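Local coordinates for transmembrane protein (Bartonella henselae, PDB 3PAM) that probably serves in ABC-type oligopeptide transport, as a domain of the family 5 extracellular solute-binding proteins, at residues Val22-Ser27 with Trp106-Glu111; Ala72-Ala77 with Asp216-Ala221; Glu132-Ser137 with Asp178-Lys183. One frame throughout, in Å; residues are numbered along the deposited sequence.

Contact 1. Residues Val22-Ser27 with Trp106-Glu111. With EOH (ethanol), chain G.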
loop_
_atom_site.group_PDB
_atom_site.type_symbol
_atom_site.label_atom_id
_atom_site.label_comp_id
_atom_site.label_asym_id
_atom_site.label_seq_id
_atom_site.Cartn_x
_atom_site.Cartn_y
_atom_site.Cartn_z
ATOM N N VAL A 22 -10.479 -3.663 2.265
ATOM C CA VAL A 22 -10.216 -2.915 3.490
ATOM C C VAL A 22 -8.990 -2.010 3.355
ATOM O O VAL A 22 -9.033 -0.806 3.659
ATOM C CB VAL A 22 -9.959 -3.859 4.666
ATOM C CG1 VAL A 22 -9.524 -3.071 5.900
ATOM C CG2 VAL A 22 -11.188 -4.714 4.950
ATOM N N ARG A 23 -7.888 -2.603 2.920
ATOM C CA ARG A 23 -6.662 -1.834 2.658
ATOM C C ARG A 23 -6.972 -0.790 1.569
ATOM O O ARG A 23 -6.529 0.353 1.643
ATOM C CB ARG A 23 -5.530 -2.768 2.246
ATOM C CG ARG A 23 -5.257 -3.874 3.272
ATOM C CD ARG A 23 -3.954 -4.590 2.974
ATOM N NE ARG A 23 -3.927 -5.167 1.632
ATOM C CZ ARG A 23 -4.149 -6.454 1.362
ATOM N NH1 ARG A 23 -4.405 -7.314 2.349
ATOM N NH2 ARG A 23 -4.103 -6.884 0.107
ATOM N N GLN A 24 -7.787 -1.174 0.590
ATOM C CA GLN A 24 -8.174 -0.229 -0.444
ATOM C C GLN A 24 -8.964 0.946 0.163
ATOM O O GLN A 24 -8.691 2.109 -0.134
ATOM C CB GLN A 24 -8.974 -0.952 -1.506
ATOM C CG GLN A 24 -8.901 -0.344 -2.873
ATOM C CD GLN A 24 -10.016 -0.873 -3.769
ATOM O OE1 GLN A 24 -10.524 -1.969 -3.540
ATOM N NE2 GLN A 24 -10.394 -0.103 -4.788
ATOM N N ALA A 25 -9.895 0.633 1.061
ATOM C CA ALA A 25 -10.683 1.662 1.760
ATOM C C ALA A 25 -9.811 2.594 2.597
ATOM O O ALA A 25 -9.975 3.807 2.527
ATOM C CB ALA A 25 -11.736 1.019 2.627
ATOM N N LEU A 26 -8.898 2.031 3.402
ATOM C CA LEU A 26 -8.078 2.864 4.284
ATOM C C LEU A 26 -7.152 3.764 3.480
ATOM O O LEU A 26 -6.902 4.910 3.872
ATOM C CB LEU A 26 -7.257 2.032 5.284
ATOM C CG LEU A 26 -7.976 1.224 6.372
ATOM C CD1 LEU A 26 -7.256 1.311 7.684
ATOM C CD2 LEU A 26 -9.412 1.608 6.571
ATOM N N SER A 27 -6.644 3.228 2.369
ATOM C CA SER A 27 -5.842 3.968 1.422
ATOM C C SER A 27 -6.578 5.199 0.913
ATOM O O SER A 27 -6.036 6.289 0.904
ATOM C CB SER A 27 -5.430 3.084 0.257
ATOM O OG SER A 27 -4.445 3.742 -0.527
ATOM N N TRP A 106 -16.275 3.841 2.884
ATOM C CA TRP A 106 -17.368 3.290 3.654
ATOM C C TRP A 106 -18.062 2.201 2.849
ATOM O O TRP A 106 -18.316 1.112 3.375
ATOM C CB TRP A 106 -18.372 4.404 4.033
ATOM C CG TRP A 106 -19.612 3.963 4.717
ATOM C CD1 TRP A 106 -20.898 4.372 4.429
ATOM C CD2 TRP A 106 -19.729 3.038 5.812
ATOM N NE1 TRP A 106 -21.794 3.755 5.273
ATOM C CE2 TRP A 106 -21.104 2.933 6.127
ATOM C CE3 TRP A 106 -18.810 2.276 6.552
ATOM C CZ2 TRP A 106 -21.571 2.105 7.148
ATOM C CZ3 TRP A 106 -19.283 1.452 7.556
ATOM C CH2 TRP A 106 -20.641 1.376 7.847
ATOM N N LYS A 107 -18.331 2.512 1.576
ATOM C CA LYS A 107 -18.872 1.551 0.622
ATOM C C LYS A 107 -18.027 0.282 0.552
ATOM O O LYS A 107 -18.554 -0.819 0.588
ATOM C CB LYS A 107 -19.025 2.190 -0.772
ATOM N N LEU A 108 -16.716 0.445 0.463
ATOM C CA LEU A 108 -15.799 -0.695 0.393
ATOM C C LEU A 108 -15.797 -1.546 1.672
ATOM O O LEU A 108 -15.692 -2.779 1.615
ATOM C CB LEU A 108 -14.382 -0.223 0.053
ATOM C CG LEU A 108 -14.097 -0.059 -1.440
ATOM C CD1 LEU A 108 -12.926 0.886 -1.693
ATOM C CD2 LEU A 108 -13.844 -1.417 -2.099
ATOM N N LEU A 109 -15.918 -0.889 2.820
ATOM C CA LEU A 109 -15.949 -1.616 4.091
ATOM C C LEU A 109 -17.229 -2.431 4.297
ATOM O O LEU A 109 -17.185 -3.532 4.836
ATOM C CB LEU A 109 -15.682 -0.671 5.263
ATOM C CG LEU A 109 -14.226 -0.188 5.260
ATOM C CD1 LEU A 109 -14.097 1.265 5.710
ATOM C CD2 LEU A 109 -13.325 -1.111 6.110
ATOM N N GLN A 110 -18.367 -1.899 3.871
ATOM C CA GLN A 110 -19.608 -2.650 3.944
ATOM C C GLN A 110 -19.513 -3.978 3.173
ATOM O O GLN A 110 -19.924 -5.026 3.692
ATOM C CB GLN A 110 -20.809 -1.793 3.501
ATOM C CG GLN A 110 -21.116 -0.623 4.457
ATOM C CD GLN A 110 -22.097 0.394 3.883
ATOM O OE1 GLN A 110 -23.159 0.046 3.390
ATOM N NE2 GLN A 110 -21.729 1.666 3.940
ATOM N N GLU A 111 -18.930 -3.928 1.969
ATOM C CA GLU A 111 -18.726 -5.118 1.135
ATOM C C GLU A 111 -17.920 -6.164 1.848
ATOM O O GLU A 111 -18.184 -7.367 1.721
ATOM C CB GLU A 111 -17.970 -4.776 -0.138
ATOM C CG GLU A 111 -18.394 -3.492 -0.796
ATOM C CD GLU A 111 -18.093 -3.472 -2.279
ATOM O OE1 GLU A 111 -17.302 -4.328 -2.758
ATOM O OE2 GLU A 111 -18.659 -2.598 -2.968
HETATM C C1 EOH G . -18.703 -9.892 -1.040
HETATM C C2 EOH G . -18.935 -11.412 -1.151
HETATM O O EOH G . -19.617 -9.419 -0.033
#
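Leu108 and Leu109 of helix 99-111 receive Ala25 between them, and its small methyl is consistent with the close approach, 8.4 Å between axes, of two nearly antiparallel helices at an angle of 163°. The contact is mostly apolar, with no hydrogen bond across it. Leu108 points its CB toward the helix of Val22-Ser27, where it lies 3.9 Å from Ala25 CB. Beyond CB its two methyls turn to Gln24, whose side chain crosses that of leucine at about a right angle. Leu108 CD2 is 3.7 Å from Gln24 OE1, while Leu108 CD1 rests against the amide carbon CD of Gln24 at 4.0 Å. CG anti to the backbone N (chi1 -153°) and an extended chain carry the Gln24 amide out to where its face lies against Leu108 CD1. Leu109 starts off to the flank but bends back: with CG anti to its carbonyl carbon, its CG comes 3.8 Å from Ala25 CB, roughly at right angles to the approach of Leu108, and the two leucines form a notch around the methyl. Its CD2 then meets Val22 CG1 more loosely, at 4.3 Å. Alanine suits position 25 because a single methyl fits where two leucines converge. At the end of the helix, Glu111 O accepts a hydrogen bond from the hydroxyl of an ethanol, probably left from crystallisation. Around this pair, Leu109 also touches Leu121 of strand 120-122 and Val22 reaches Phe114 and Phe129, while Leu26 leans on Phe10 of strand 5-10, connecting helix 20-29 with the main sheet.

Contact 2. Residues Ala72-Ala77 with Asp216-Ala221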
loop_
_atom_site.group_PDB
_atom_site.type_symbol
_atom_site.label_atom_id
_atom_site.label_comp_id
_atom_site.label_asym_id
_atom_site.label_seq_id
_atom_site.Cartn_x
_atom_site.Cartn_y
_atom_site.Cartn_z
ATOM N N ALA A 72 -2.783 -13.868 -17.370
ATOM C CA ALA A 72 -3.918 -14.756 -17.658
ATOM C C ALA A 72 -4.253 -15.729 -16.527
ATOM O O ALA A 72 -5.414 -15.828 -16.145
ATOM C CB ALA A 72 -3.720 -15.506 -18.984
ATOM N N PRO A 73 -3.240 -16.433 -15.974
ATOM C CA PRO A 73 -3.508 -17.396 -14.906
ATOM C C PRO A 73 -4.057 -16.790 -13.610
ATOM O O PRO A 73 -4.493 -17.537 -12.718
ATOM C CB PRO A 73 -2.130 -18.011 -14.649
ATOM C CG PRO A 73 -1.385 -17.834 -15.909
ATOM C CD PRO A 73 -1.844 -16.530 -16.449
ATOM N N TYR A 74 -4.056 -15.460 -13.505
ATOM C CA TYR A 74 -4.327 -14.795 -12.229
ATOM C C TYR A 74 -5.392 -13.727 -12.383
ATOM O O TYR A 74 -5.072 -12.540 -12.433
ATOM C CB TYR A 74 -3.026 -14.220 -11.629
ATOM C CG TYR A 74 -1.895 -15.212 -11.657
ATOM C CD1 TYR A 74 -1.788 -16.202 -10.679
ATOM C CD2 TYR A 74 -0.966 -15.205 -12.696
ATOM C CE1 TYR A 74 -0.761 -17.137 -10.716
ATOM C CE2 TYR A 74 0.063 -16.146 -12.750
ATOM C CZ TYR A 74 0.154 -17.097 -11.757
ATOM O OH TYR A 74 1.141 -18.032 -11.808
ATOM N N PRO A 75 -6.676 -14.146 -12.423
ATOM C CA PRO A 75 -7.787 -13.243 -12.759
ATOM C C PRO A 75 -8.156 -12.256 -11.643
ATOM O O PRO A 75 -8.711 -11.189 -11.921
ATOM C CB PRO A 75 -8.970 -14.199 -13.027
ATOM C CG PRO A 75 -8.463 -15.608 -12.723
ATOM C CD PRO A 75 -7.157 -15.482 -12.015
ATOM N N ASP A 76 -7.865 -12.616 -10.398
ATOM C CA ASP A 76 -8.234 -11.765 -9.262
ATOM C C ASP A 76 -7.120 -10.773 -8.882
ATOM O O ASP A 76 -7.297 -9.958 -7.974
ATOM C CB ASP A 76 -8.584 -12.633 -8.053
ATOM C CG ASP A 76 -9.752 -13.582 -8.320
ATOM O OD1 ASP A 76 -10.715 -13.193 -9.033
ATOM O OD2 ASP A 76 -9.713 -14.719 -7.778
ATOM N N ALA A 77 -5.990 -10.843 -9.585
ATOM C CA ALA A 77 -4.800 -10.071 -9.222
ATOM C C ALA A 77 -4.905 -8.572 -9.514
ATOM O O ALA A 77 -4.475 -7.748 -8.711
ATOM C CB ALA A 77 -3.552 -10.665 -9.891
ATOM N N ASP A 216 1.229 -13.893 -2.687
ATOM C CA ASP A 216 0.325 -14.243 -3.765
ATOM C C ASP A 216 1.153 -14.931 -4.856
ATOM O O ASP A 216 2.252 -14.454 -5.193
ATOM C CB ASP A 216 -0.292 -12.955 -4.299
ATOM C CG ASP A 216 -1.328 -13.180 -5.395
ATOM O OD1 ASP A 216 -1.343 -14.232 -6.076
ATOM O OD2 ASP A 216 -2.139 -12.253 -5.571
ATOM N N PRO A 217 0.647 -16.066 -5.397
ATOM C CA PRO A 217 1.302 -16.754 -6.515
ATOM C C PRO A 217 1.536 -15.845 -7.722
ATOM O O PRO A 217 2.461 -16.082 -8.500
ATOM C CB PRO A 217 0.306 -17.861 -6.875
ATOM C CG PRO A 217 -0.362 -18.175 -5.590
ATOM C CD PRO A 217 -0.491 -16.849 -4.870
ATOM N N ALA A 218 0.695 -14.826 -7.879
ATOM C CA ALA A 218 0.800 -13.908 -9.009
ATOM C C ALA A 218 2.062 -13.096 -8.863
ATOM O O ALA A 218 2.833 -12.940 -9.801
ATOM C CB ALA A 218 -0.420 -12.991 -9.078
ATOM N N ILE A 219 2.264 -12.587 -7.657
ATOM C CA ILE A 219 3.450 -11.813 -7.330
ATOM C C ILE A 219 4.730 -12.620 -7.576
ATOM O O ILE A 219 5.648 -12.138 -8.233
ATOM C CB ILE A 219 3.379 -11.339 -5.905
ATOM C CG1 ILE A 219 2.119 -10.499 -5.761
ATOM C CG2 ILE A 219 4.670 -10.576 -5.539
ATOM C CD1 ILE A 219 2.003 -9.750 -4.497
ATOM N N ASP A 220 4.766 -13.844 -7.068
ATOM C CA ASP A 220 5.930 -14.708 -7.229
ATOM C C ASP A 220 6.194 -14.998 -8.696
ATOM O O ASP A 220 7.342 -14.925 -9.136
ATOM C CB ASP A 220 5.762 -16.029 -6.462
ATOM C CG ASP A 220 5.807 -15.837 -4.962
ATOM O OD1 ASP A 220 5.800 -14.673 -4.495
ATOM O OD2 ASP A 220 5.846 -16.856 -4.240
ATOM N N ALA A 221 5.128 -15.323 -9.432
ATOM C CA ALA A 221 5.186 -15.524 -10.873
ATOM C C ALA A 221 5.764 -14.334 -11.650
ATOM O O ALA A 221 6.593 -14.529 -12.526
ATOM C CB ALA A 221 3.799 -15.929 -11.440
#
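Tyr74 lays its ring along the first turn of helix 217-228, against Ala218 and Ala221. From CB, which is 3.8 Å from Ala218 CB, the side chain leaves with CG anti to the carbonyl carbon (chi1 -47°), and CG itself sits 3.7 Å from that same methyl. Farther out the ring passes over the helix backbone: Ala218 CA stands 3.9 Å from the ring centroid and 13° off the normal, a CH-pi contact over one face. Pro73 CB lies over the opposite face, toward the rim. On one flank CE1 approaches Pro217 CB at 4.1 Å; at the tip, CZ and then OH reach Ala221, with OH 3.4 Å from Ala221 CB. Ala77, at the close of the type I turn that begins at Tyr74, adds its methyl 4.0 Å from Ala218 CB. Alanines suit this helix face because their short side chains let an aromatic ring come down near the main chain. Asp216 fits the N-cap: its OD1 accepts from Ala218 N at 2.8 Å, from above the carboxylate plane. That capping bond lies within its own segment and no hydrogen bond joins the two segments, which implies a contact held by nonpolar packing and CH-pi attraction.

Contact 3. Residues Glu132-Ser137 with Asp178-Lys183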
loop_
_atom_site.group_PDB
_atom_site.type_symbol
_atom_site.label_atom_id
_atom_site.label_comp_id
_atom_site.label_asym_id
_atom_site.label_seq_id
_atom_site.Cartn_x
_atom_site.Cartn_y
_atom_site.Cartn_z
ATOM N N GLU A 132 -2.496 -0.021 15.873
ATOM C CA GLU A 132 -1.395 0.849 16.237
ATOM C C GLU A 132 -0.535 1.172 15.016
ATOM O O GLU A 132 -0.254 0.291 14.191
ATOM C CB GLU A 132 -0.550 0.148 17.298
ATOM C CG GLU A 132 0.498 0.980 17.960
ATOM C CD GLU A 132 1.611 0.122 18.544
ATOM O OE1 GLU A 132 2.271 -0.619 17.773
ATOM O OE2 GLU A 132 1.831 0.186 19.766
ATOM N N ILE A 133 -0.163 2.447 14.893
ATOM C CA ILE A 133 0.839 2.879 13.914
ATOM C C ILE A 133 2.148 3.246 14.656
ATOM O O ILE A 133 2.173 4.126 15.530
ATOM C CB ILE A 133 0.346 4.052 13.040
ATOM C CG1 ILE A 133 -1.073 3.776 12.526
ATOM C CG2 ILE A 133 1.277 4.270 11.852
ATOM C CD1 ILE A 133 -1.586 4.780 11.484
HETATM N N MSE A 134 3.207 2.525 14.310
HETATM C CA MSE A 134 4.508 2.679 14.947
HETATM C C MSE A 134 5.359 3.589 14.090
HETATM O O MSE A 134 5.616 3.305 12.918
HETATM C CB MSE A 134 5.195 1.320 15.132
HETATM C CG MSE A 134 6.642 1.419 15.535
HETATM SE SE MSE A 134 7.397 -0.331 15.918
HETATM C CE MSE A 134 7.084 -0.226 17.834
ATOM N N THR A 135 5.776 4.700 14.670
ATOM C CA THR A 135 6.627 5.629 13.944
ATOM C C THR A 135 7.941 5.760 14.665
ATOM O O THR A 135 8.040 5.437 15.854
ATOM C CB THR A 135 5.991 7.019 13.812
ATOM O OG1 THR A 135 5.633 7.502 15.114
ATOM C CG2 THR A 135 4.752 6.953 12.907
ATOM N N GLN A 136 8.939 6.243 13.934
ATOM C CA GLN A 136 10.270 6.455 14.496
ATOM C C GLN A 136 10.602 7.918 14.711
ATOM O O GLN A 136 11.322 8.241 15.655
ATOM C CB GLN A 136 11.358 5.762 13.661
ATOM C CG GLN A 136 11.266 5.937 12.141
ATOM C CD GLN A 136 12.379 5.190 11.413
ATOM O OE1 GLN A 136 12.919 4.208 11.922
ATOM N NE2 GLN A 136 12.745 5.667 10.225
ATOM N N SER A 137 10.071 8.799 13.857
ATOM C CA SER A 137 10.447 10.226 13.869
ATOM C C SER A 137 9.244 11.180 13.983
ATOM O O SER A 137 8.127 10.832 13.597
ATOM C CB SER A 137 11.256 10.556 12.620
ATOM O OG SER A 137 10.402 10.797 11.513
ATOM N N ASP A 178 1.186 -3.226 13.580
ATOM C CA ASP A 178 0.020 -3.264 12.718
ATOM C C ASP A 178 0.345 -2.553 11.403
ATOM O O ASP A 178 -0.010 -3.023 10.306
ATOM C CB ASP A 178 -1.158 -2.580 13.421
ATOM C CG ASP A 178 -1.622 -3.322 14.678
ATOM O OD1 ASP A 178 -1.626 -4.570 14.684
ATOM O OD2 ASP A 178 -2.022 -2.661 15.655
HETATM N N MSE A 179 1.007 -1.404 11.524
HETATM C CA MSE A 179 1.279 -0.519 10.397
HETATM C C MSE A 179 2.533 0.279 10.732
HETATM O O MSE A 179 2.741 0.634 11.886
HETATM C CB MSE A 179 0.095 0.419 10.153
HETATM C CG MSE A 179 0.173 1.251 8.892
HETATM SE SE MSE A 179 -1.424 2.335 8.575
HETATM C CE MSE A 179 -2.679 0.912 8.145
ATOM N N ILE A 180 3.359 0.532 9.719
ATOM C CA ILE A 180 4.513 1.395 9.842
ATOM C C ILE A 180 4.628 2.280 8.606
ATOM O O ILE A 180 3.889 2.100 7.639
ATOM C CB ILE A 180 5.843 0.590 9.990
ATOM C CG1 ILE A 180 5.906 -0.502 8.919
ATOM C CG2 ILE A 180 5.975 0.020 11.401
ATOM C CD1 ILE A 180 7.205 -0.572 8.207
ATOM N N ILE A 181 5.543 3.250 8.667
ATOM C CA ILE A 181 5.970 3.970 7.477
ATOM C C ILE A 181 7.247 3.325 6.989
ATOM O O ILE A 181 8.281 3.364 7.658
ATOM C CB ILE A 181 6.196 5.492 7.700
ATOM C CG1 ILE A 181 5.041 6.089 8.505
ATOM C CG2 ILE A 181 6.411 6.179 6.357
ATOM C CD1 ILE A 181 4.545 7.449 8.026
ATOM N N GLY A 182 7.145 2.712 5.822
ATOM C CA GLY A 182 8.228 1.970 5.251
ATOM C C GLY A 182 8.675 2.661 3.990
ATOM O O GLY A 182 7.872 3.287 3.281
ATOM N N LYS A 183 9.976 2.553 3.738
ATOM C CA LYS A 183 10.561 3.032 2.514
ATOM C C LYS A 183 11.432 1.939 1.901
ATOM O O LYS A 183 12.095 1.176 2.599
ATOM C CB LYS A 183 11.305 4.369 2.719
ATOM C CG LYS A 183 11.999 4.569 4.078
ATOM C CD LYS A 183 11.630 5.917 4.746
ATOM C CE LYS A 183 10.472 5.733 5.743
ATOM N NZ LYS A 183 10.058 6.966 6.505
HETATM O O HOH W 1 2.077 -1.006 15.226
HETATM O O HOH W 2 7.472 3.828 10.697
#
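Glu132 and Asp178 open the pairing of two parallel strands, 130-135 and 179-184, neighbours in the six-stranded mixed sheet of this periplasmic-binding-protein-like domain. The backbone N of Glu132 gives a hydrogen bond of 2.7 Å to Asp178 OD2, which accepts through its anti lone pair. Aspartate suits this spot, just before its strand begins, because its short side chain can stand in for a main-chain acceptor. The carboxylate of Glu132 turns elsewhere: with CG anti to the backbone N (chi1 -170°) and an extended chain, OE1 forms a salt bridge with Arg171, whose positive charge probably eases the nearness of two acidic groups. Water 1 links this end further, donating to Glu132 O and OE1 and accepting from Asp178 N. Met179 N reaches Glu132 O only weakly, at 3.4 Å.

Ile133 follows, its side chain beside that of Met179, present as selenomethionine, and pointing the same way. Its CD1 touches Met179 SE at 3.8 Å; a flexible, unbranched methionine chain suits the buried face that Phe8, Phe10 and Phe147 line around Met179. Met134 sends its side chain to the other face, where its CB meets Ile180 CG2 at 4.0 Å and helix 165-174 lies close by through Tyr168 and Leu172. The straightest direct bond between the strands is Met134 N to Met179 O, 3.1 Å long with an N-H...O angle of 172°. Past it the strands spread, and water 2 bridges them, accepting from Ile181 N and within hydrogen-bonding distance of Met134 O, though it has more acceptors in reach than protons. Thr135 bonds through its hydroxyl to Arg161 O and Thr162 OG1 of strand 157-162, while its methyl CG2 barely touches Ile181, 4.5 Å from CG1.

From the N terminus, strand 5-10 leads to helix 20-29, and contact 1 closes a loop when helix 99-111 packs on that helix. Within this loop lies Ala72-Ala77, which waits for its partner until helix 217-228 arrives near the end of the chain; contacts 1 and 2 therefore cross. Contact 3 opens after contact 1 has closed, joining strands 130-135 and 179-184, and is nested within the long loop of contact 2. The contacts do not touch: centres of contacts 2 and 3 are about 28 Å apart, on opposite sides of the chain's centre. Together they tie a helical pair, a surface loop with a late helix, and the central sheet.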